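Local coordinates for protein formate dehydrogenase subunit beta (Desulfovibrio gigas, PDB 1H0H) that carries electrons through three [4Fe-4S] clusters as the electron-transfer subunit of the enzyme that reversibly oxidises formate to carbon dioxide, at residues Gly16-Cys21 against Tyr49-Met54; Arg10-Arg15 against Cys156-Met161. All blocks are in the same frame, centred on the assembly; numbering follows the deposited sequence.

Contact 1. Residues Gly16-Cys21 against Tyr49-Met54; sequences GCQVAC and YKLVRM. With SF4 (iron/sulfur cluster), chain M; SF4 (iron/sulfur cluster), chain L.
Gln18 reaches from the flank of helix 16-21 and lies alongside Leu51, the two side chains pointing the same way. Its CG is anti to the backbone N and the chain stays extended beyond it, so that the amide is delivered to the backbone of Val52. Gln18 OE1 accepts the N-H of Val52 N at 3.0 Å; the N-H points almost straight at the oxygen (169°) and lies in the carbonyl plane. Glutamine suits the place because its amide has two ends: OE1 meets the strand, while NE2 donates to Asn40 O. A bridging water donates to both Gln18 O and Lys50 O, tying the helix backbone to the strand's approach.

One turn apart, the two cysteines of the helix diverge. Cys17 holds SG in the crowded position between its backbone N and carbonyl carbon (chi1 54°), and SG binds FE2 of one cluster. Cys21 turns SG anti to its backbone N, and Cys21 SG binds FE4 of the other cluster at 2.2 Å.

Lys50 runs alongside both, from Cys21 toward Cys17. Lys50 CB sits 3.8 Å from Cys21 CB, and after the bend at chi2 (63°) Lys50 CE rests 3.9 Å from Cys17 CB. The long methylene chain suits this span, and the ammonium beyond it donates to Pro69 O and Gln71 OE1; its positive charge would tend to stabilise the reduced state of the nearby clusters. Val52 covers the first thiolate, Val52 CG2 lying 3.6 Å from Cys17 SG, while Tyr49 approaches Cys21 SG obliquely, as a sulfur-aromatic contact.

Strand 51-54 is this protein's own cover for the helix, on which Cys17 completes the Cys-x-x-Cys-x-x-Cys run of one cluster and Cys21 passes to the other, as in two-cluster bacterial ferredoxins.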
# COMPACT_ATOMS: atom_id res chain seq x y z
N GLY B 16 -7.13 -10.82 -13.00
CA GLY B 16 -5.88 -11.53 -13.24
C GLY B 16 -5.98 -12.54 -14.40
O GLY B 16 -5.09 -12.58 -15.25
N CYS B 17 -7.06 -13.33 -14.43
CA CYS B 17 -7.26 -14.32 -15.49
C CYS B 17 -7.37 -13.67 -16.89
O CYS B 17 -6.78 -14.16 -17.87
CB CYS B 17 -8.52 -15.18 -15.22
SG CYS B 17 -10.03 -14.21 -14.95
N GLN B 18 -8.12 -12.58 -16.97
CA GLN B 18 -8.33 -11.89 -18.24
C GLN B 18 -7.01 -11.44 -18.82
O GLN B 18 -6.71 -11.72 -19.98
CB GLN B 18 -9.30 -10.70 -18.07
CG GLN B 18 -9.60 -9.92 -19.33
CD GLN B 18 -10.72 -8.90 -19.14
OE1 GLN B 18 -11.79 -9.21 -18.60
NE2 GLN B 18 -10.46 -7.70 -19.57
N VAL B 19 -6.21 -10.78 -17.99
CA VAL B 19 -4.87 -10.33 -18.39
C VAL B 19 -3.92 -11.51 -18.64
O VAL B 19 -3.23 -11.56 -19.66
CB VAL B 19 -4.30 -9.34 -17.38
CG1 VAL B 19 -2.88 -8.92 -17.73
CG2 VAL B 19 -5.21 -8.09 -17.34
N ALA B 20 -3.95 -12.49 -17.76
CA ALA B 20 -3.03 -13.61 -17.85
C ALA B 20 -3.20 -14.37 -19.17
O ALA B 20 -2.21 -14.78 -19.76
CB ALA B 20 -3.20 -14.59 -16.65
N CYS B 21 -4.45 -14.54 -19.60
CA CYS B 21 -4.75 -15.23 -20.85
C CYS B 21 -4.06 -14.45 -21.98
O CYS B 21 -3.37 -15.01 -22.83
CB CYS B 21 -6.26 -15.30 -21.10
SG CYS B 21 -6.67 -16.23 -22.60
N TYR B 49 -10.13 -14.10 -25.19
CA TYR B 49 -10.70 -15.40 -24.97
C TYR B 49 -11.27 -15.56 -23.57
O TYR B 49 -12.03 -16.46 -23.31
CB TYR B 49 -9.63 -16.47 -25.09
CG TYR B 49 -8.74 -16.47 -26.31
CD1 TYR B 49 -9.11 -15.85 -27.51
CD2 TYR B 49 -7.53 -17.14 -26.26
CE1 TYR B 49 -8.29 -15.90 -28.62
CE2 TYR B 49 -6.71 -17.19 -27.35
CZ TYR B 49 -7.09 -16.57 -28.53
OH TYR B 49 -6.23 -16.65 -29.60
N LYS B 50 -10.83 -14.69 -22.66
CA LYS B 50 -11.22 -14.80 -21.26
C LYS B 50 -11.73 -13.42 -20.94
O LYS B 50 -11.04 -12.42 -21.15
CB LYS B 50 -10.00 -15.20 -20.40
CG LYS B 50 -10.29 -15.43 -18.91
CD LYS B 50 -11.27 -16.61 -18.69
CE LYS B 50 -11.20 -17.13 -17.27
NZ LYS B 50 -12.30 -18.11 -16.89
N LEU B 51 -12.98 -13.36 -20.50
CA LEU B 51 -13.61 -12.09 -20.24
C LEU B 51 -14.36 -12.09 -18.92
O LEU B 51 -15.32 -12.84 -18.73
CB LEU B 51 -14.58 -11.77 -21.39
CG LEU B 51 -15.18 -10.39 -21.26
CD1 LEU B 51 -14.14 -9.32 -21.48
CD2 LEU B 51 -16.35 -10.24 -22.23
N VAL B 52 -13.93 -11.24 -17.99
CA VAL B 52 -14.62 -11.17 -16.72
C VAL B 52 -15.86 -10.29 -16.84
O VAL B 52 -15.79 -9.06 -16.97
CB VAL B 52 -13.70 -10.71 -15.55
CG1 VAL B 52 -14.50 -10.61 -14.27
CG2 VAL B 52 -12.52 -11.70 -15.38
N ARG B 53 -17.01 -10.95 -16.83
CA ARG B 53 -18.27 -10.25 -16.96
C ARG B 53 -18.69 -9.81 -15.58
O ARG B 53 -18.42 -10.50 -14.60
CB ARG B 53 -19.29 -11.16 -17.61
CG ARG B 53 -18.99 -11.50 -19.05
CD ARG B 53 -20.05 -12.39 -19.69
NE ARG B 53 -19.67 -12.91 -21.00
CZ ARG B 53 -19.71 -12.19 -22.12
NH1 ARG B 53 -20.09 -10.91 -22.09
NH2 ARG B 53 -19.38 -12.75 -23.26
N MET B 54 -19.32 -8.65 -15.48
CA MET B 54 -19.65 -8.09 -14.18
C MET B 54 -21.04 -7.47 -14.24
O MET B 54 -21.30 -6.60 -15.10
CB MET B 54 -18.61 -7.03 -13.76
CG MET B 54 -17.14 -7.50 -13.78
SD MET B 54 -15.91 -6.11 -13.69
CE MET B 54 -16.08 -5.58 -11.95
FE1 SF4 M . -5.92 -20.69 -21.36
FE2 SF4 M . -7.78 -19.73 -19.57
FE3 SF4 M . -8.57 -20.62 -22.07
FE4 SF4 M . -7.16 -18.26 -21.79
S1 SF4 M . -9.25 -18.79 -20.93
S2 SF4 M . -6.83 -19.96 -23.30
S3 SF4 M . -5.80 -18.66 -20.10
S4 SF4 M . -7.59 -21.96 -20.53
FE1 SF4 L . -9.90 -15.66 -10.28
FE2 SF4 L . -10.31 -14.37 -12.70
FE3 SF4 L . -12.13 -14.05 -10.65
FE4 SF4 L . -9.53 -12.94 -10.44
S1 SF4 L . -11.13 -12.37 -11.93
S2 SF4 L . -10.76 -14.09 -8.80
S3 SF4 L . -8.36 -14.56 -11.62
S4 SF4 L . -11.59 -16.04 -11.81
O HOH W 1 -8.48 -12.07 -22.17
O HOH W 2 -13.86 -7.48 -18.03

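Contact 2. Residues Arg10-Arg15 against Cys156-Met161; sequences RCTACR and CPTGAM. With SF4 (iron/sulfur cluster), chain L.
A ferredoxin-type [4Fe-4S] site is closed here by two loops distant in sequence: 10-15 brings the first two cysteines of the motif Cys11, Cys14, Cys17, and 156-161 brings the remote fourth ligand, Cys156, followed by the proline usual in such sites. Cys11 SG binds FE3, Cys14 SG binds FE4 and Cys156 SG binds FE1, the last at 2.2 Å. Cys11 and Cys156 both carry SG anti to the backbone N, whereas Cys14 uses the crowded position (chi1 78°).

Around the cube the loops pack closely. The proline ring of Pro157 sets its CD 3.7 Å from Cys14 SG, an apolar cover on this side of the thiolate. Ala160, with only a methyl, nestles beside the backbone where Arg10 runs into Cys11, its CB 3.8 Å from Cys11 N. Thr12 and Thr158 cross obliquely with their methyls in contact.

Two hydrogen bonds tie the loops together, one each way between Arg10 and Thr158. Thr158 keeps OG1 between its backbone N and carbonyl carbon, and Thr158 OG1 donates to Arg10 O at 2.7 Å from above that carbonyl's plane; its methyl is left to face Thr12. Arginine can answer because its chain bends at chi3 (68°), bringing the guanidinium edge-on to the carbonyl of Thr158, while NH1 forms a salt bridge to an acidic residue of the neighbouring subunit. Arg10 NE donates to Thr158 O at 2.6 Å, nearly straight, with the oxygen in the guanidinium plane and the N-H arriving almost along the C=O axis.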
# COMPACT_ATOMS: atom_id res chain seq x y z
N ARG B 10 -16.36 -17.38 -5.51
CA ARG B 10 -15.06 -16.99 -4.97
C ARG B 10 -14.33 -15.93 -5.81
O ARG B 10 -13.26 -15.49 -5.41
CB ARG B 10 -14.14 -18.21 -4.80
CG ARG B 10 -14.70 -19.30 -3.91
CD ARG B 10 -13.74 -20.45 -3.72
NE ARG B 10 -12.56 -20.07 -2.96
CZ ARG B 10 -12.48 -20.25 -1.64
NH1 ARG B 10 -13.52 -20.78 -1.01
NH2 ARG B 10 -11.37 -19.90 -0.96
N CYS B 11 -14.90 -15.53 -6.93
CA CYS B 11 -14.23 -14.56 -7.83
C CYS B 11 -14.35 -13.13 -7.31
O CYS B 11 -15.43 -12.67 -6.97
CB CYS B 11 -14.84 -14.68 -9.24
SG CYS B 11 -14.27 -13.49 -10.48
N THR B 12 -13.25 -12.41 -7.28
CA THR B 12 -13.28 -11.03 -6.84
C THR B 12 -13.20 -10.08 -8.02
O THR B 12 -13.09 -8.87 -7.84
CB THR B 12 -12.13 -10.75 -5.88
OG1 THR B 12 -10.92 -11.22 -6.49
CG2 THR B 12 -12.28 -11.55 -4.60
N ALA B 13 -13.25 -10.63 -9.23
CA ALA B 13 -13.13 -9.83 -10.44
C ALA B 13 -11.80 -9.04 -10.43
O ALA B 13 -11.73 -7.89 -10.88
CB ALA B 13 -14.36 -8.93 -10.63
N CYS B 14 -10.75 -9.69 -9.92
CA CYS B 14 -9.42 -9.07 -9.88
C CYS B 14 -8.88 -8.91 -11.31
O CYS B 14 -7.93 -8.17 -11.57
CB CYS B 14 -8.47 -9.95 -9.03
SG CYS B 14 -7.81 -11.43 -9.80
N ARG B 15 -9.53 -9.59 -12.26
CA ARG B 15 -9.12 -9.58 -13.67
C ARG B 15 -7.71 -10.13 -13.97
O ARG B 15 -7.15 -9.99 -15.06
CB ARG B 15 -9.48 -8.27 -14.37
CG ARG B 15 -10.99 -8.23 -14.64
CD ARG B 15 -11.42 -7.18 -15.65
NE ARG B 15 -11.51 -5.87 -15.01
CZ ARG B 15 -12.24 -4.89 -15.47
NH1 ARG B 15 -12.95 -5.06 -16.61
NH2 ARG B 15 -12.26 -3.72 -14.82
N CYS B 156 -5.25 -17.18 -10.81
CA CYS B 156 -6.39 -16.85 -9.95
C CYS B 156 -6.03 -16.92 -8.50
O CYS B 156 -5.53 -17.94 -8.05
CB CYS B 156 -7.56 -17.77 -10.28
SG CYS B 156 -9.03 -17.45 -9.29
N PRO B 157 -6.23 -15.85 -7.75
CA PRO B 157 -5.85 -15.87 -6.34
C PRO B 157 -6.83 -16.55 -5.37
O PRO B 157 -6.39 -16.99 -4.34
CB PRO B 157 -5.74 -14.38 -6.00
CG PRO B 157 -6.70 -13.73 -6.90
CD PRO B 157 -6.75 -14.54 -8.17
N THR B 158 -8.11 -16.65 -5.69
CA THR B 158 -9.08 -17.14 -4.69
C THR B 158 -9.55 -18.55 -4.84
O THR B 158 -10.44 -18.99 -4.12
CB THR B 158 -10.31 -16.30 -4.76
OG1 THR B 158 -10.77 -16.32 -6.12
CG2 THR B 158 -9.95 -14.83 -4.52
N GLY B 159 -8.99 -19.27 -5.79
CA GLY B 159 -9.43 -20.63 -5.99
C GLY B 159 -10.75 -20.65 -6.75
O GLY B 159 -11.42 -21.67 -6.75
N ALA B 160 -11.14 -19.53 -7.34
CA ALA B 160 -12.34 -19.55 -8.18
C ALA B 160 -12.09 -20.45 -9.40
O ALA B 160 -12.97 -21.22 -9.82
CB ALA B 160 -12.70 -18.16 -8.61
N MET B 161 -10.90 -20.35 -9.98
CA MET B 161 -10.55 -21.18 -11.14
C MET B 161 -9.86 -22.43 -10.66
O MET B 161 -8.96 -22.37 -9.83
CB MET B 161 -9.59 -20.44 -12.10
CG MET B 161 -10.16 -19.23 -12.81
SD MET B 161 -11.55 -19.63 -13.89
CE MET B 161 -10.76 -20.81 -15.10
FE1 SF4 L . -9.90 -15.66 -10.28
FE2 SF4 L . -10.31 -14.37 -12.70
FE3 SF4 L . -12.13 -14.05 -10.65
FE4 SF4 L . -9.53 -12.94 -10.44
S1 SF4 L . -11.13 -12.37 -11.93
S2 SF4 L . -10.76 -14.09 -8.80
S3 SF4 L . -8.36 -14.56 -11.62
S4 SF4 L . -11.59 -16.04 -11.81

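How the contacts relate
Both contacts are buried and share one cluster, to which contact 1 supplies one ligand, Cys17, and contact 2 the other three. Contact 1 lies nearer the chain's centre, joins helix 16-25 to strand 51-59 and reaches on to a second cluster; it is held by one hydrogen bond to a side-chain amide, bridging waters and aliphatic packing. Contact 2, made wholly of loops, lies farther out against the neighbouring subunit, and reciprocal bonds of arginine and threonine hold it. Along the chain, contact 1 is nested within the loop that contact 2 closes. They meet directly where Val52 packs on Ala13 and Arg15, and where Lys50 NZ lies 3.4 Å from Met161 SD.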